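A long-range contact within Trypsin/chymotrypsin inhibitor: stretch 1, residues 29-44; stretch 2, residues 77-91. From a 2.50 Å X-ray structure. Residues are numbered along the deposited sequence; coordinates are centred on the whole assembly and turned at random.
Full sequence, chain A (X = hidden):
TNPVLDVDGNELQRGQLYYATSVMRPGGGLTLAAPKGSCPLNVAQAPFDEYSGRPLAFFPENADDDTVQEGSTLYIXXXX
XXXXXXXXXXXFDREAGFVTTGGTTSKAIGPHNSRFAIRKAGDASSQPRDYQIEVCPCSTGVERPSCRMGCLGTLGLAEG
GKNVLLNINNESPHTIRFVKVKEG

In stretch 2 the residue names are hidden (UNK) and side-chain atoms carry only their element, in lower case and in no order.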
ATOM      1  N   GLY A  29     -14.596 -11.339   3.590  1.00 24.37           N
ATOM      2  CA  GLY A  29     -13.234 -11.176   3.120  1.00 25.93           C
ATOM      3  C   GLY A  29     -12.258 -10.740   4.219  1.00 24.26           C
ATOM      4  O   GLY A  29     -12.545 -10.780   5.418  1.00 22.33           O
ATOM      5  N   LEU A  30     -11.077 -10.294   3.778  1.00 24.14           N
ATOM      6  CA  LEU A  30     -10.003  -9.917   4.695  1.00 24.37           C
ATOM      7  C   LEU A  30      -9.916  -8.402   4.856  1.00 23.37           C
ATOM      8  O   LEU A  30     -10.274  -7.642   3.952  1.00 26.97           O
ATOM      9  CB  LEU A  30      -8.652 -10.463   4.223  1.00 18.97           C
ATOM     10  CG  LEU A  30      -8.644 -11.953   3.874  1.00 22.29           C
ATOM     11  CD1 LEU A  30      -7.237 -12.493   3.646  1.00 21.13           C
ATOM     12  CD2 LEU A  30      -9.293 -12.726   4.969  1.00 24.97           C
ATOM     13  N   THR A  31      -9.426  -7.977   6.018  1.00 20.03           N
ATOM     14  CA  THR A  31      -9.289  -6.570   6.369  1.00 20.67           C
ATOM     15  C   THR A  31      -8.194  -6.452   7.441  1.00 20.35           C
ATOM     16  O   THR A  31      -7.393  -7.376   7.636  1.00 16.51           O
ATOM     17  CB  THR A  31     -10.658  -6.003   6.801  1.00 24.66           C
ATOM     18  OG1 THR A  31     -10.562  -4.594   7.104  1.00 20.31           O
ATOM     19  CG2 THR A  31     -11.208  -6.764   8.005  1.00 18.25           C
ATOM     20  N   LEU A  32      -8.152  -5.305   8.118  1.00 17.22           N
ATOM     21  CA  LEU A  32      -7.150  -4.975   9.117  1.00 16.27           C
ATOM     22  C   LEU A  32      -7.868  -4.593  10.402  1.00 16.73           C
ATOM     23  O   LEU A  32      -8.848  -3.852  10.354  1.00 20.42           O
ATOM     24  CB  LEU A  32      -6.281  -3.808   8.648  1.00 15.95           C
ATOM     25  CG  LEU A  32      -5.335  -4.084   7.488  1.00 17.72           C
ATOM     26  CD1 LEU A  32      -4.434  -2.887   7.173  1.00 15.15           C
ATOM     27  CD2 LEU A  32      -4.502  -5.301   7.850  1.00 20.39           C
ATOM     28  N   ALA A  33      -7.389  -5.081  11.548  1.00 16.52           N
ATOM     29  CA  ALA A  33      -8.093  -4.839  12.806  1.00 17.39           C
ATOM     30  C   ALA A  33      -7.135  -4.764  13.989  1.00 21.83           C
ATOM     31  O   ALA A  33      -6.104  -5.439  14.026  1.00 21.53           O
ATOM     32  CB  ALA A  33      -9.135  -5.924  13.100  1.00 15.78           C
ATOM     33  N   ALA A  34      -7.515  -3.949  14.975  1.00 27.87           N
ATOM     34  CA  ALA A  34      -6.907  -3.898  16.299  1.00 27.00           C
ATOM     35  C   ALA A  34      -7.828  -3.054  17.177  1.00 28.33           C
ATOM     36  O   ALA A  34      -8.588  -2.236  16.651  1.00 27.59           O
ATOM     37  CB  ALA A  34      -5.489  -3.317  16.244  1.00 26.72           C
ATOM     38  N   PRO A  35      -7.819  -3.227  18.497  1.00 30.80           N
ATOM     39  CA  PRO A  35      -8.693  -2.399  19.332  1.00 34.01           C
ATOM     40  C   PRO A  35      -8.352  -0.932  19.162  1.00 35.56           C
ATOM     41  O   PRO A  35      -7.307  -0.565  18.617  1.00 31.03           O
ATOM     42  CB  PRO A  35      -8.405  -2.882  20.757  1.00 34.40           C
ATOM     43  CG  PRO A  35      -7.829  -4.273  20.567  1.00 38.95           C
ATOM     44  CD  PRO A  35      -7.050  -4.200  19.294  1.00 33.13           C
ATOM     45  N   LYS A  36      -9.270  -0.087  19.622  1.00 39.86           N
ATOM     46  CA  LYS A  36      -9.141   1.346  19.404  1.00 37.18           C
ATOM     47  C   LYS A  36      -7.792   1.841  19.898  1.00 35.87           C
ATOM     48  O   LYS A  36      -7.457   1.697  21.080  1.00 31.58           O
ATOM     49  CB  LYS A  36     -10.279   2.090  20.106  1.00 40.56           C
ATOM     50  CG  LYS A  36     -10.112   3.600  20.096  1.00 42.89           C
ATOM     51  CD  LYS A  36     -11.320   4.314  19.486  1.00 47.79           C
ATOM     52  CE  LYS A  36     -11.153   5.848  19.565  1.00 44.10           C
ATOM     53  NZ  LYS A  36      -9.730   6.284  19.323  1.00 44.13           N
ATOM     54  N   GLY A  37      -7.011   2.406  18.979  1.00 38.03           N
ATOM     55  CA  GLY A  37      -5.726   2.974  19.318  1.00 32.07           C
ATOM     56  C   GLY A  37      -4.618   1.966  19.495  1.00 34.11           C
ATOM     57  O   GLY A  37      -3.558   2.317  20.029  1.00 36.45           O
ATOM     58  N   SER A  38      -4.816   0.729  19.071  1.00 32.38           N
ATOM     59  CA  SER A  38      -3.766  -0.272  19.161  1.00 35.08           C
ATOM     60  C   SER A  38      -2.996  -0.284  17.849  1.00 32.94           C
ATOM     61  O   SER A  38      -3.595  -0.173  16.775  1.00 34.16           O
ATOM     62  CB  SER A  38      -4.368  -1.655  19.447  1.00 34.81           C
ATOM     63  OG  SER A  38      -3.437  -2.505  20.091  1.00 38.77           O
ATOM     64  N   CYS A  39      -1.672  -0.405  17.928  1.00 25.61           N
ATOM     65  CA  CYS A  39      -0.884  -0.615  16.722  1.00 29.81           C
ATOM     66  C   CYS A  39       0.132  -1.708  16.997  1.00 29.23           C
ATOM     67  O   CYS A  39       0.625  -1.814  18.122  1.00 34.98           O
ATOM     68  CB  CYS A  39      -0.159   0.660  16.258  1.00 28.27           C
ATOM     69  SG  CYS A  39      -1.228   1.930  15.452  1.00 39.21           S
ATOM     70  N   PRO A  40       0.462  -2.549  15.991  1.00 28.84           N
ATOM     71  CA  PRO A  40      -0.008  -2.470  14.602  1.00 29.71           C
ATOM     72  C   PRO A  40      -1.330  -3.192  14.384  1.00 24.61           C
ATOM     73  O   PRO A  40      -1.762  -3.939  15.256  1.00 20.76           O
ATOM     74  CB  PRO A  40       1.116  -3.162  13.802  1.00 23.14           C
ATOM     75  CG  PRO A  40       2.011  -3.811  14.813  1.00 26.37           C
ATOM     76  CD  PRO A  40       1.362  -3.696  16.168  1.00 22.52           C
ATOM     77  N   LEU A  41      -1.965  -2.936  13.242  1.00 22.10           N
ATOM     78  CA  LEU A  41      -3.110  -3.725  12.823  1.00 22.60           C
ATOM     79  C   LEU A  41      -2.659  -5.132  12.460  1.00 19.86           C
ATOM     80  O   LEU A  41      -1.527  -5.343  12.005  1.00 19.09           O
ATOM     81  CB  LEU A  41      -3.802  -3.075  11.626  1.00 17.58           C
ATOM     82  CG  LEU A  41      -3.965  -1.557  11.721  1.00 20.03           C
ATOM     83  CD1 LEU A  41      -4.739  -1.074  10.528  1.00 21.41           C
ATOM     84  CD2 LEU A  41      -4.694  -1.182  12.998  1.00 23.69           C
ATOM     85  N   ASN A  42      -3.549  -6.099  12.689  1.00 16.23           N
ATOM     86  CA  ASN A  42      -3.383  -7.473  12.240  1.00 18.76           C
ATOM     87  C   ASN A  42      -4.342  -7.769  11.093  1.00 17.60           C
ATOM     88  O   ASN A  42      -5.370  -7.110  10.925  1.00 15.54           O
ATOM     89  CB  ASN A  42      -3.639  -8.472  13.379  1.00 16.75           C
ATOM     90  CG  ASN A  42      -2.782  -8.217  14.569  1.00 16.98           C
ATOM     91  OD1 ASN A  42      -1.570  -8.032  14.451  1.00 22.38           O
ATOM     92  ND2 ASN A  42      -3.396  -8.192  15.735  1.00 18.50           N
ATOM     93  N   VAL A  43      -4.011  -8.792  10.315  1.00 19.25           N
ATOM     94  CA  VAL A  43      -4.915  -9.263   9.274  1.00 18.01           C
ATOM     95  C   VAL A  43      -6.047 -10.050   9.918  1.00 17.57           C
ATOM     96  O   VAL A  43      -5.813 -10.952  10.731  1.00 17.80           O
ATOM     97  CB  VAL A  43      -4.149 -10.093   8.239  1.00 19.11           C
ATOM     98  CG1 VAL A  43      -5.056 -10.492   7.064  1.00 18.71           C
ATOM     99  CG2 VAL A  43      -3.016  -9.241   7.713  1.00 18.60           C
ATOM    100  N   ALA A  44      -7.283  -9.697   9.571  1.00 20.12           N
ATOM    101  CA  ALA A  44      -8.473 -10.256  10.201  1.00 21.97           C
ATOM    102  C   ALA A  44      -9.538 -10.524   9.150  1.00 20.50           C
ATOM    103  O   ALA A  44      -9.561  -9.892   8.095  1.00 25.63           O
ATOM    104  CB  ALA A  44      -9.041  -9.313  11.271  1.00 18.80           C
ATOM    105  N   UNK A  77      -0.146  -7.183   0.474  1.00 21.98           N
ATOM    106  CA  UNK A  77      -0.448  -5.977   1.224  1.00 23.00           C
ATOM    107  C   UNK A  77      -1.861  -5.509   0.941  1.00 24.01           C
ATOM    108  O   UNK A  77      -2.488  -5.931  -0.033  1.00 26.50           O
ATOM    109  s   UNK A  77       1.179  -2.701  -0.698  1.00 36.83           S
ATOM    110  c   UNK A  77       0.580  -4.881   0.919  1.00 24.76           C
ATOM    111  c   UNK A  77       0.710  -4.447  -0.541  1.00 28.57           C
ATOM    112  c   UNK A  77       2.703  -2.676   0.236  1.00 36.76           C
ATOM    113  N   UNK A  78      -2.375  -4.687   1.853  1.00 18.99           N
ATOM    114  CA  UNK A  78      -3.552  -3.885   1.594  1.00 21.30           C
ATOM    115  C   UNK A  78      -3.053  -2.530   1.100  1.00 25.75           C
ATOM    116  O   UNK A  78      -2.534  -1.735   1.910  1.00 23.51           O
ATOM    117  c   UNK A  78      -6.878  -6.504   3.534  1.00 22.80           C
ATOM    118  c   UNK A  78      -4.892  -6.932   4.810  1.00 20.58           C
ATOM    119  c   UNK A  78      -5.004  -4.979   3.380  1.00 21.39           C
ATOM    120  c   UNK A  78      -4.315  -5.776   4.293  1.00 20.81           C
ATOM    121  c   UNK A  78      -6.184  -7.295   4.428  1.00 19.49           C
ATOM    122  c   UNK A  78      -4.391  -3.713   2.852  1.00 20.85           C
ATOM    123  c   UNK A  78      -6.291  -5.347   3.018  1.00 23.17           C
ATOM    124  N   UNK A  79      -3.168  -2.225  -0.172  1.00 27.55           N
ATOM    125  CA  UNK A  79      -2.551  -0.962  -0.635  1.00 30.02           C
ATOM    126  C   UNK A  79      -3.412   0.246  -0.296  1.00 30.29           C
ATOM    127  O   UNK A  79      -3.949   0.938  -1.159  1.00 30.93           O
ATOM    128  c   UNK A  79      -2.427  -1.189  -2.140  1.00 21.78           C
ATOM    129  c   UNK A  79      -3.534  -2.101  -2.474  1.00 27.16           C
ATOM    130  c   UNK A  79      -3.830  -2.962  -1.259  1.00 25.43           C
ATOM    131  N   UNK A  80      -3.581   0.512   0.989  1.00 27.01           N
ATOM    132  CA  UNK A  80      -4.349   1.675   1.399  1.00 29.96           C
ATOM    133  C   UNK A  80      -3.672   2.294   2.605  1.00 26.18           C
ATOM    134  O   UNK A  80      -2.852   1.648   3.266  1.00 29.44           O
ATOM    135  o   UNK A  80      -8.125   0.204   3.574  1.00 43.62           O
ATOM    136  c   UNK A  80      -5.813   1.335   1.723  1.00 26.51           C
ATOM    137  c   UNK A  80      -7.495  -0.281   2.603  1.00 45.99           C
ATOM    138  c   UNK A  80      -6.019   0.049   2.461  1.00 28.61           C
ATOM    139  o   UNK A  80      -8.034  -1.013   1.729  1.00 53.20           O
ATOM    140  N   UNK A  81      -3.959   3.553   2.900  1.00 26.68           N
ATOM    141  CA  UNK A  81      -3.448   4.127   4.131  1.00 25.06           C
ATOM    142  C   UNK A  81      -4.232   3.559   5.292  1.00 26.00           C
ATOM    143  O   UNK A  81      -5.294   2.940   5.151  1.00 22.32           O
ATOM    144  c   UNK A  81      -4.672   4.570   2.112  1.00 25.47           C
ATOM    145  c   UNK A  81      -3.977   5.832   2.549  1.00 21.68           C
ATOM    146  c   UNK A  81      -3.664   5.636   3.975  1.00 20.40           C
ATOM    147  N   UNK A  82      -3.692   3.844   6.463  1.00 25.79           N
ATOM    148  CA  UNK A  82      -4.030   3.135   7.670  1.00 21.82           C
ATOM    149  C   UNK A  82      -3.799   4.105   8.806  1.00 23.46           C
ATOM    150  O   UNK A  82      -3.044   5.070   8.665  1.00 24.45           O
ATOM    151  c   UNK A  82      -2.960   1.388   9.138  1.00 24.22           C
ATOM    152  c   UNK A  82      -3.160   1.880   7.749  1.00 22.92           C
ATOM    153  o   UNK A  82      -3.722   0.858   6.917  1.00 29.80           O
ATOM    154  N   UNK A  83      -4.472   3.858   9.924  1.00 21.26           N
ATOM    155  CA  UNK A  83      -4.267   4.653  11.125  1.00 22.37           C
ATOM    156  C   UNK A  83      -2.959   4.347  11.848  1.00 22.28           C
ATOM    157  O   UNK A  83      -2.638   5.031  12.830  1.00 23.13           O
ATOM    158  n   UNK A  83      -7.000  -0.095  15.593  1.00 30.44           N
ATOM    159  c   UNK A  83      -6.418   3.121  13.937  1.00 28.61           C
ATOM    160  c   UNK A  83      -5.536   3.055  12.703  1.00 20.97           C
ATOM    161  n   UNK A  83      -6.973   1.838  14.347  1.00 28.54           N
ATOM    162  c   UNK A  83      -5.443   4.446  12.090  1.00 25.21           C
ATOM    163  n   UNK A  83      -5.288   1.450  15.840  1.00 24.90           N
ATOM    164  c   UNK A  83      -6.420   1.061  15.264  1.00 29.25           C
ATOM    165  N   UNK A  84      -2.210   3.339  11.414  1.00 21.57           N
ATOM    166  CA  UNK A  84      -0.956   2.940  12.024  1.00 22.01           C
ATOM    167  C   UNK A  84       0.184   3.179  11.047  1.00 22.25           C
ATOM    168  O   UNK A  84      -0.015   3.167   9.830  1.00 22.04           O
ATOM    169  c   UNK A  84      -0.961   1.466  12.440  1.00 23.20           C
ATOM    170  s   UNK A  84      -2.109   1.052  13.803  1.00 30.10           S
ATOM    171  N   UNK A  85       1.391   3.431  11.557  1.00 26.78           N
ATOM    172  CA  UNK A  85       2.500   3.849  10.695  1.00 24.56           C
ATOM    173  C   UNK A  85       3.264   2.715  10.036  1.00 27.99           C
ATOM    174  O   UNK A  85       4.082   2.988   9.133  1.00 25.00           O
ATOM    175  c   UNK A  85       3.230   3.768  12.944  1.00 17.79           C
ATOM    176  c   UNK A  85       1.758   3.493  12.983  1.00 24.26           C
ATOM    177  c   UNK A  85       3.399   4.583  11.682  1.00 22.58           C
ATOM    178  N   UNK A  86       3.050   1.477  10.498  1.00 24.89           N
ATOM    179  CA  UNK A  86       3.687   0.303   9.917  1.00 23.39           C
ATOM    180  C   UNK A  86       3.163   0.065   8.510  1.00 22.55           C
ATOM    181  O   UNK A  86       2.020   0.400   8.186  1.00 23.61           O
ATOM    182  c   UNK A  86       3.416  -0.942  10.774  1.00 20.67           C
ATOM    183  c   UNK A  86       2.924  -0.172  13.129  1.00 24.91           C
ATOM    184  c   UNK A  86       3.923  -0.837  12.194  1.00 20.59           C
ATOM    185  o   UNK A  86       1.720  -0.117  12.853  1.00 33.48           O
ATOM    186  n   UNK A  86       3.414   0.326  14.245  1.00 25.53           N
ATOM    187  N   UNK A  87       4.004  -0.540   7.674  1.00 23.67           N
ATOM    188  CA  UNK A  87       3.545  -0.927   6.348  1.00 23.12           C
ATOM    189  C   UNK A  87       2.379  -1.894   6.464  1.00 18.47           C
ATOM    190  O   UNK A  87       2.248  -2.631   7.442  1.00 18.56           O
ATOM    191  c   UNK A  87       4.685  -1.550   5.535  1.00 22.83           C
ATOM    192  o   UNK A  87       5.026  -2.847   5.989  1.00 29.18           O
ATOM    193  N   UNK A  88       1.510  -1.855   5.476  1.00 20.00           N
ATOM    194  CA  UNK A  88       0.424  -2.813   5.362  1.00 18.02           C
ATOM    195  C   UNK A  88       0.845  -4.101   4.647  1.00 21.99           C
ATOM    196  O   UNK A  88      -0.011  -4.824   4.122  1.00 24.73           O
ATOM    197  o   UNK A  88      -0.267  -1.571   3.426  1.00 23.19           O
ATOM    198  c   UNK A  88      -1.378  -1.098   5.513  1.00 21.73           C
ATOM    199  c   UNK A  88      -0.748  -2.169   4.637  1.00 21.51           C
ATOM    200  N   UNK A  89       2.146  -4.378   4.587  1.00 24.40           N
ATOM    201  CA  UNK A  89       2.661  -5.636   4.057  1.00 23.01           C
ATOM    202  C   UNK A  89       2.489  -6.720   5.113  1.00 21.33           C
ATOM    203  O   UNK A  89       2.884  -6.540   6.267  1.00 21.97           O
ATOM    204  c   UNK A  89       4.141  -5.493   3.662  1.00 23.23           C
ATOM    205  c   UNK A  89       4.284  -4.653   2.426  1.00 28.60           C
ATOM    206  c   UNK A  89       4.754  -6.835   3.414  1.00 20.40           C
ATOM    207  N   UNK A  90       1.912  -7.853   4.717  1.00 18.97           N
ATOM    208  CA  UNK A  90       1.729  -8.957   5.644  1.00 17.49           C
ATOM    209  C   UNK A  90       3.071  -9.506   6.090  1.00 18.43           C
ATOM    210  O   UNK A  90       4.000  -9.642   5.290  1.00 17.30           O
ATOM    211  c   UNK A  90      -3.676 -12.284   3.759  1.00 22.75           C
ATOM    212  c   UNK A  90      -2.469 -12.952   4.019  1.00 19.25           C
ATOM    213  c   UNK A  90      -3.761 -10.914   3.802  1.00 19.60           C
ATOM    214  c   UNK A  90      -0.440  -9.851   4.667  1.00 18.99           C
ATOM    215  c   UNK A  90      -1.093  -8.657   4.566  1.00 18.49           C
ATOM    216  c   UNK A  90      -1.396 -10.861   4.379  1.00 18.79           C
ATOM    217  c   UNK A  90       0.960 -10.087   4.988  1.00 16.74           C
ATOM    218  n   UNK A  90      -2.407  -8.871   4.229  1.00 18.44           N
ATOM    219  c   UNK A  90      -1.338 -12.257   4.330  1.00 17.64           C
ATOM    220  c   UNK A  90      -2.615 -10.218   4.112  1.00 16.45           C
ATOM    221  N   UNK A  91       3.150  -9.879   7.359  1.00 15.64           N
ATOM    222  CA  UNK A  91       4.298 -10.619   7.853  1.00 18.48           C
ATOM    223  C   UNK A  91       3.777 -11.556   8.925  1.00 17.76           C
ATOM    224  O   UNK A  91       2.788 -11.257   9.603  1.00 15.47           O
ATOM    225  c   UNK A  91       5.402  -9.681   8.386  1.00 19.10           C
ATOM    226  c   UNK A  91       4.831  -8.725   9.428  1.00 15.79           C
ATOM    227  o   UNK A  91       6.484 -10.443   8.957  1.00 22.81           O
TER

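Position 77 carries an unbranched chain of two carbons, a sulfur and a last carbon, and it stays clear of stretch 1: Met77. At 78 a single carbon leads to a six-carbon ring that packs against the strand of residues 30-33 and against Val43; this is Phe78. Leu32 CG lies over one ring face, 4.1 Å from the centroid in a CH-pi contact, while Leu30 O and Val43 CG2 meet the ring edge. The rule here is economical: one aromatic ring, directed toward the strand, covers its inward-pointing leucines.

Position 79 has three carbons closing onto the backbone nitrogen, out of reach of stretch 1, hence Pro79. Position 80 has three carbons, the third bearing two oxygens; its CA-to-CB bond points toward stretch 1, yet it makes no contact. It is Glu80. Position 81 repeats the three-carbon ring closure at a distance: Pro81. At 82 one carbon carries an oxygen and a carbon, with a leucine methyl close to each, so it is Thr82. Its CG2 sits 3.3 Å from Leu41 CD1, and its OG1 3.8 Å from Leu32 CD1.

Position 83 extends three carbons, a nitrogen, then a carbon with two more nitrogens, reaching into the turn of stretch 1. This is Arg83. Its CA-to-CB bond points sideways, but the guanidinium comes nearer and ends among backbone carbonyls. NH1 donates to Ser38 O at 2.5 Å, and NH2 makes a weak hydrogen bond to Pro35 O at 3.1 Å. Gly37 N and Leu41 CD2 lie over opposite faces of the group, so polar contacts and packing are combined in one side chain.

Position 84 holds one carbon and one sulfur, the latter 2.1 Å from Cys39 SG: a disulfide, with chi3 of -93°, identifies Cys84. Leu41 CD2 packs 3.5 Å from Cys84 SG. Position 85, again three carbons closed onto nitrogen, brings a ring carbon near Cys39 SG: Pro85, its CD 4.2 Å from that sulfur, Cys39 SG. Position 86 has three carbons, the third carrying a nitrogen and an oxygen that nears Pro40 CB: Gln86, with OE1 to Pro40 CB at 3.2 Å.

Position 87, one carbon and one oxygen, out of reach, is Ser87. Position 88, a carbon carrying an oxygen and a carbon, the latter near Leu32 CD1, is Thr88. Its OG1 donates to Phe78 O at 2.7 Å, tying the loop to itself, while its CG2 lies 3.9 Å from Leu32 CD1. Position 89, one carbon carrying two more, away from the contact, is Val89. Position 90 shows one carbon, then fused five- and six-membered rings of eight carbons and one nitrogen, packed against Val43 and Leu30: Trp90. Val43 CG2 lies over the five-membered ring, 3.6 Å from its centroid, and Leu30 CD1 meets the edge. Position 91, a carbon with an oxygen and a carbon, without contact, is Thr91.

The contact combines three devices. Two aromatic rings pack against the paired strands, a disulfide fixes the loops covalently, and an arginine engages the turn's carbonyls. Stretch 2 thus holds the hairpin with side chains, without adding a strand.

Stretch 2 (77-91) MFPEPTRCPQSTVWT
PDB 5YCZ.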